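Local coordinates for protein purine nucleoside phosphorylase (Schistosoma mansoni, PDB 5KO5) that probably catalyses the reversible phosphorolysis of purine nucleosides to free base and ribose 1-phosphate, and binds cytosine, at residues N11-A16 with M105-V110; E42-R47 with N69-S74. One frame throughout, in Å; residues are numbered along the deposited sequence.

Overall arrangement
Two contacts tie together parts of the outer fold of this phosphorylase-superfamily protein: contact 1 joins two helices, and contact 2 joins the 42-47 turn to a sheet strand. Near the N terminus, helix 9-23 supplies the first half of contact 1; the chain then runs through strand 29-32 and helix 39-42 before residues 42-47 open contact 2. That contact closes a short loop when strand 69-75 returns antiparallel to the chain at Glu-45. After strand 78-84 and most of helix 95-108, residues 105-110 close the longer loop against helix 9-23. Contact 2 is thus nested inside contact 1; their centres lie about 17 Å apart.

Contact 1 (N11-A16 with M105-V110); sequences NASMAA and MKLLGV. With EDO (1,2-ethanediol), chain E.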
loop_
_atom_site.group_PDB
_atom_site.type_symbol
_atom_site.label_atom_id
_atom_site.label_comp_id
_atom_site.label_asym_id
_atom_site.label_seq_id
_atom_site.Cartn_x
_atom_site.Cartn_y
_atom_site.Cartn_z
ATOM N N ASN A 11 -26.278 5.232 -10.555
ATOM C CA ASN A 11 -25.623 4.533 -11.655
ATOM C C ASN A 11 -25.849 3.031 -11.570
ATOM O O ASN A 11 -26.087 2.377 -12.591
ATOM C CB ASN A 11 -24.132 4.859 -11.660
ATOM C CG ASN A 11 -23.857 6.301 -12.034
ATOM O OD1 ASN A 11 -24.702 6.971 -12.635
ATOM N ND2 ASN A 11 -22.667 6.784 -11.699
ATOM N N ALA A 12 -25.750 2.458 -10.368
ATOM C CA ALA A 12 -26.028 1.033 -10.225
ATOM C C ALA A 12 -27.477 0.725 -10.578
ATOM O O ALA A 12 -27.767 -0.329 -11.163
ATOM C CB ALA A 12 -25.699 0.563 -8.807
ATOM N N SER A 13 -28.404 1.637 -10.248
ATOM C CA SER A 13 -29.816 1.438 -10.582
ATOM C C SER A 13 -30.028 1.402 -12.089
ATOM O O SER A 13 -30.828 0.613 -12.598
ATOM C CB SER A 13 -30.671 2.557 -9.978
ATOM O OG SER A 13 -30.730 2.511 -8.562
ATOM N N MET A 14 -29.325 2.270 -12.818
ATOM C CA MET A 14 -29.490 2.300 -14.266
ATOM C C MET A 14 -29.012 0.996 -14.894
ATOM O O MET A 14 -29.651 0.470 -15.817
ATOM C CB MET A 14 -28.754 3.497 -14.861
ATOM C CG MET A 14 -28.969 3.643 -16.359
ATOM S SD MET A 14 -28.255 5.142 -17.052
ATOM C CE MET A 14 -28.896 5.067 -18.724
ATOM N N ALA A 15 -27.903 0.451 -14.392
ATOM C CA ALA A 15 -27.429 -0.844 -14.868
ATOM C C ALA A 15 -28.411 -1.954 -14.516
ATOM O O ALA A 15 -28.704 -2.820 -15.351
ATOM C CB ALA A 15 -26.045 -1.141 -14.287
ATOM N N ALA A 16 -28.931 -1.949 -13.287
ATOM C CA ALA A 16 -29.859 -3.002 -12.887
ATOM C C ALA A 16 -31.157 -2.932 -13.685
ATOM O O ALA A 16 -31.717 -3.971 -14.062
ATOM C CB ALA A 16 -30.108 -2.942 -11.378
ATOM N N MET A 105 -25.486 -6.308 -8.449
ATOM C CA MET A 105 -26.006 -7.555 -7.891
ATOM C C MET A 105 -26.937 -7.286 -6.719
ATOM O O MET A 105 -28.007 -7.891 -6.625
ATOM C CB MET A 105 -24.868 -8.459 -7.428
ATOM C CG MET A 105 -24.087 -9.099 -8.550
ATOM S SD MET A 105 -22.922 -10.265 -7.831
ATOM C CE MET A 105 -22.109 -10.887 -9.307
ATOM N N LYS A 106 -26.551 -6.375 -5.820
ATOM C CA LYS A 106 -27.396 -6.080 -4.668
ATOM C C LYS A 106 -28.759 -5.570 -5.113
ATOM O O LYS A 106 -29.795 -6.036 -4.628
ATOM C CB LYS A 106 -26.708 -5.063 -3.753
ATOM C CG LYS A 106 -27.564 -4.617 -2.549
ATOM C CD LYS A 106 -27.656 -5.710 -1.481
ATOM C CE LYS A 106 -28.689 -5.416 -0.406
ATOM N NZ LYS A 106 -28.395 -4.200 0.381
ATOM N N LEU A 107 -28.776 -4.618 -6.056
ATOM C CA LEU A 107 -30.043 -4.075 -6.535
ATOM C C LEU A 107 -30.863 -5.110 -7.289
ATOM O O LEU A 107 -32.093 -4.999 -7.339
ATOM C CB LEU A 107 -29.812 -2.845 -7.412
ATOM C CG LEU A 107 -29.154 -1.674 -6.672
ATOM C CD1 LEU A 107 -29.099 -0.455 -7.566
ATOM C CD2 LEU A 107 -29.879 -1.353 -5.380
ATOM N N LEU A 108 -30.213 -6.106 -7.890
ATOM C CA LEU A 108 -30.949 -7.176 -8.555
ATOM C C LEU A 108 -31.576 -8.152 -7.576
ATOM O O LEU A 108 -32.440 -8.939 -7.984
ATOM C CB LEU A 108 -30.042 -7.948 -9.518
ATOM C CG LEU A 108 -29.557 -7.202 -10.763
ATOM C CD1 LEU A 108 -28.500 -8.016 -11.498
ATOM C CD2 LEU A 108 -30.725 -6.843 -11.680
ATOM N N GLY A 109 -31.173 -8.121 -6.311
ATOM C CA GLY A 109 -31.724 -8.990 -5.295
ATOM C C GLY A 109 -30.766 -10.016 -4.719
ATOM O O GLY A 109 -31.208 -10.866 -3.933
ATOM N N VAL A 110 -29.481 -9.975 -5.085
ATOM C CA VAL A 110 -28.531 -10.965 -4.595
ATOM C C VAL A 110 -28.384 -10.843 -3.088
ATOM O O VAL A 110 -28.165 -9.748 -2.554
ATOM C CB VAL A 110 -27.180 -10.815 -5.312
ATOM C CG1 VAL A 110 -26.083 -11.595 -4.581
ATOM C CG2 VAL A 110 -27.309 -11.278 -6.760
HETATM C C1 EDO E . -28.959 -0.916 -1.581
HETATM O O1 EDO E . -28.202 -1.512 -0.517
HETATM C C2 EDO E . -30.449 -1.153 -1.376
HETATM O O2 EDO E . -30.794 -2.500 -1.733
#
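Leu-107 and Leu-108, at the C-terminal end of helix 95-108, pack against Ala-12, Ser-13 and Ala-16 of helix 9-23 in a small helix-helix contact at the periphery of the fold. No hydrogen bond crosses it. Leu-107 carries most of the contact: chi1 (-63°) sets its CG beside the backbone N, and from there the CD1 branch touches the partner helix at Ala-12 and Ser-13. There CD1 lies 3.8 Å from Ala-12 CB and 3.5 Å from the backbone N of Ser-13. In the conformer given, the Ser-13 hydroxyl is engaged within its own helix, hydrogen-bonded to Tyr-9 O. One turn on, the Ala-16 methyl meets both leucines, its CB being 4.0 Å from Leu-107 CB and equally 4.0 Å from Leu-108 CD2. The small alanines let the helix backbones come close, the CA atoms of Ala-16 and Leu-108 being 6.1 Å apart. Val-104, touching Ala-12 and Ala-15, extends the same packing. Just past Leu-108 the helix ends in a Schellman motif at Gly-109, whose positive phi (114°) turns the chain toward strand 112-121. Beside the contact, Lys-106 NZ bonds Cys-233 O and, at 2.8 Å, O1 of an ethanediol probably from the crystallisation liquor. Cohesion between the segments therefore rests on apolar burial and close fit, while Ser-13 OG and Lys-106 NZ bond to other partners.

Contact 2 (E42-R47 with N69-S74); sequences EEIEER and NLVLGS
Glu-45 and Ser-74 form an antiparallel hydrogen-bonded pair, in which each residue gives its N-H to the other's carbonyl. Glu-45 N reaches Ser-74 O at 2.8 Å and Ser-74 N reaches Glu-45 O at 2.9 Å, both bonds nearly straight (165° and 164° at the hydrogen). Glu-45 O also receives a CA-H...O contact from Gly-73. At Glu-46 the chain turns a corner, and Arg-47 CA then approaches Leu-72 O at 3.1 Å in a second such contact, while in the backbone Leu-72 bonds with Lys-48 and Gly-73 with Ile-80. Ile-44 supplies the apolar part of the contact. Its CG2, anti to the backbone N, presses on Gly-73 CA at 3.4 Å, a tight approach of a methyl to a residue with no side chain; its CD1 meets Val-71 CG1 at 3.6 Å, the two side chains crossing obliquely. The Arg-47 guanidinium passes near the same Val-71 methyl, its NH2 weakly bonded to Ile-41 O. This is a short antiparallel bridge at the end of a sheet strand, leading the chain through a corner into strand 47-51, which pairs antiparallel with strand 69-75 in the mixed sheet of the phosphorylase superfamily.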
loop_
_atom_site.group_PDB
_atom_site.type_symbol
_atom_site.label_atom_id
_atom_site.label_comp_id
_atom_site.label_asym_id
_atom_site.label_seq_id
_atom_site.Cartn_x
_atom_site.Cartn_y
_atom_site.Cartn_z
ATOM N N GLU A 42 -21.105 -21.941 -17.767
ATOM C CA GLU A 42 -21.512 -22.522 -19.039
ATOM C C GLU A 42 -22.698 -23.468 -18.895
ATOM O O GLU A 42 -23.347 -23.784 -19.899
ATOM C CB GLU A 42 -20.333 -23.243 -19.697
ATOM N N GLU A 43 -23.003 -23.918 -17.678
ATOM C CA GLU A 43 -24.091 -24.857 -17.439
ATOM C C GLU A 43 -25.325 -24.204 -16.828
ATOM O O GLU A 43 -26.243 -24.912 -16.402
ATOM C CB GLU A 43 -23.612 -26.018 -16.564
ATOM C CG GLU A 43 -22.508 -26.849 -17.197
ATOM C CD GLU A 43 -22.945 -27.518 -18.485
ATOM O OE1 GLU A 43 -24.141 -27.868 -18.603
ATOM O OE2 GLU A 43 -22.093 -27.689 -19.381
ATOM N N ILE A 44 -25.369 -22.871 -16.768
ATOM C CA ILE A 44 -26.557 -22.189 -16.272
ATOM C C ILE A 44 -27.734 -22.464 -17.203
ATOM O O ILE A 44 -27.610 -22.396 -18.434
ATOM C CB ILE A 44 -26.258 -20.686 -16.155
ATOM C CG1 ILE A 44 -25.181 -20.443 -15.099
ATOM C CG2 ILE A 44 -27.503 -19.919 -15.804
ATOM C CD1 ILE A 44 -24.655 -19.029 -15.090
ATOM N N GLU A 45 -28.887 -22.787 -16.619
ATOM C CA GLU A 45 -30.070 -23.135 -17.395
ATOM C C GLU A 45 -30.894 -21.896 -17.723
ATOM O O GLU A 45 -30.882 -20.905 -16.987
ATOM C CB GLU A 45 -30.946 -24.130 -16.635
ATOM C CG GLU A 45 -30.214 -25.374 -16.167
ATOM C CD GLU A 45 -31.152 -26.385 -15.540
ATOM O OE1 GLU A 45 -31.977 -26.967 -16.277
ATOM O OE2 GLU A 45 -31.075 -26.587 -14.309
ATOM N N GLU A 46 -31.625 -21.975 -18.841
ATOM C CA GLU A 46 -32.460 -20.874 -19.328
ATOM C C GLU A 46 -31.688 -19.561 -19.310
ATOM O O GLU A 46 -32.193 -18.517 -18.895
ATOM C CB GLU A 46 -33.763 -20.764 -18.541
ATOM C CG GLU A 46 -34.609 -22.020 -18.553
ATOM C CD GLU A 46 -35.600 -22.043 -17.411
ATOM O OE1 GLU A 46 -36.797 -22.294 -17.660
ATOM O OE2 GLU A 46 -35.174 -21.800 -16.261
ATOM N N ARG A 47 -30.444 -19.620 -19.760
ATOM C CA ARG A 47 -29.528 -18.549 -19.428
ATOM C C ARG A 47 -29.657 -17.373 -20.387
ATOM O O ARG A 47 -30.082 -17.500 -21.538
ATOM C CB ARG A 47 -28.091 -19.052 -19.380
ATOM C CG ARG A 47 -27.521 -19.444 -20.711
ATOM C CD ARG A 47 -26.071 -19.811 -20.529
ATOM N NE ARG A 47 -25.312 -19.660 -21.761
ATOM C CZ ARG A 47 -23.993 -19.512 -21.796
ATOM N NH1 ARG A 47 -23.369 -19.380 -22.958
ATOM N NH2 ARG A 47 -23.302 -19.489 -20.663
ATOM N N ASN A 69 -19.003 -10.856 -19.666
ATOM C CA ASN A 69 -20.446 -11.026 -19.748
ATOM C C ASN A 69 -21.017 -11.226 -18.356
ATOM O O ASN A 69 -20.380 -11.841 -17.497
ATOM C CB ASN A 69 -20.821 -12.289 -20.530
ATOM C CG ASN A 69 -20.428 -12.227 -21.986
ATOM O OD1 ASN A 69 -20.635 -11.214 -22.660
ATOM N ND2 ASN A 69 -19.875 -13.320 -22.488
ATOM N N LEU A 70 -22.217 -10.698 -18.142
ATOM C CA LEU A 70 -23.059 -11.101 -17.026
ATOM C C LEU A 70 -23.990 -12.197 -17.528
ATOM O O LEU A 70 -24.633 -12.037 -18.569
ATOM C CB LEU A 70 -23.889 -9.908 -16.561
ATOM C CG LEU A 70 -24.150 -9.739 -15.069
ATOM C CD1 LEU A 70 -22.837 -9.606 -14.302
ATOM C CD2 LEU A 70 -25.030 -8.517 -14.845
ATOM N N VAL A 71 -24.051 -13.312 -16.806
ATOM C CA VAL A 71 -24.866 -14.457 -17.202
ATOM C C VAL A 71 -25.890 -14.719 -16.106
ATOM O O VAL A 71 -25.523 -14.920 -14.941
ATOM C CB VAL A 71 -24.004 -15.701 -17.470
ATOM C CG1 VAL A 71 -24.866 -16.849 -17.985
ATOM C CG2 VAL A 71 -22.883 -15.372 -18.454
ATOM N N LEU A 72 -27.170 -14.708 -16.472
ATOM C CA LEU A 72 -28.252 -14.947 -15.531
ATOM C C LEU A 72 -29.034 -16.182 -15.946
ATOM O O LEU A 72 -29.204 -16.458 -17.138
ATOM C CB LEU A 72 -29.218 -13.755 -15.463
ATOM C CG LEU A 72 -28.610 -12.465 -14.908
ATOM C CD1 LEU A 72 -28.140 -11.556 -16.031
ATOM C CD2 LEU A 72 -29.600 -11.755 -14.005
ATOM N N GLY A 73 -29.523 -16.913 -14.949
ATOM C CA GLY A 73 -30.324 -18.098 -15.222
ATOM C C GLY A 73 -30.524 -18.907 -13.963
ATOM O O GLY A 73 -30.481 -18.371 -12.854
ATOM N N SER A 74 -30.731 -20.208 -14.144
ATOM C CA SER A 74 -31.045 -21.102 -13.039
ATOM C C SER A 74 -29.954 -22.149 -12.881
ATOM O O SER A 74 -29.511 -22.745 -13.870
ATOM C CB SER A 74 -32.396 -21.794 -13.254
ATOM O OG SER A 74 -33.463 -20.866 -13.155
#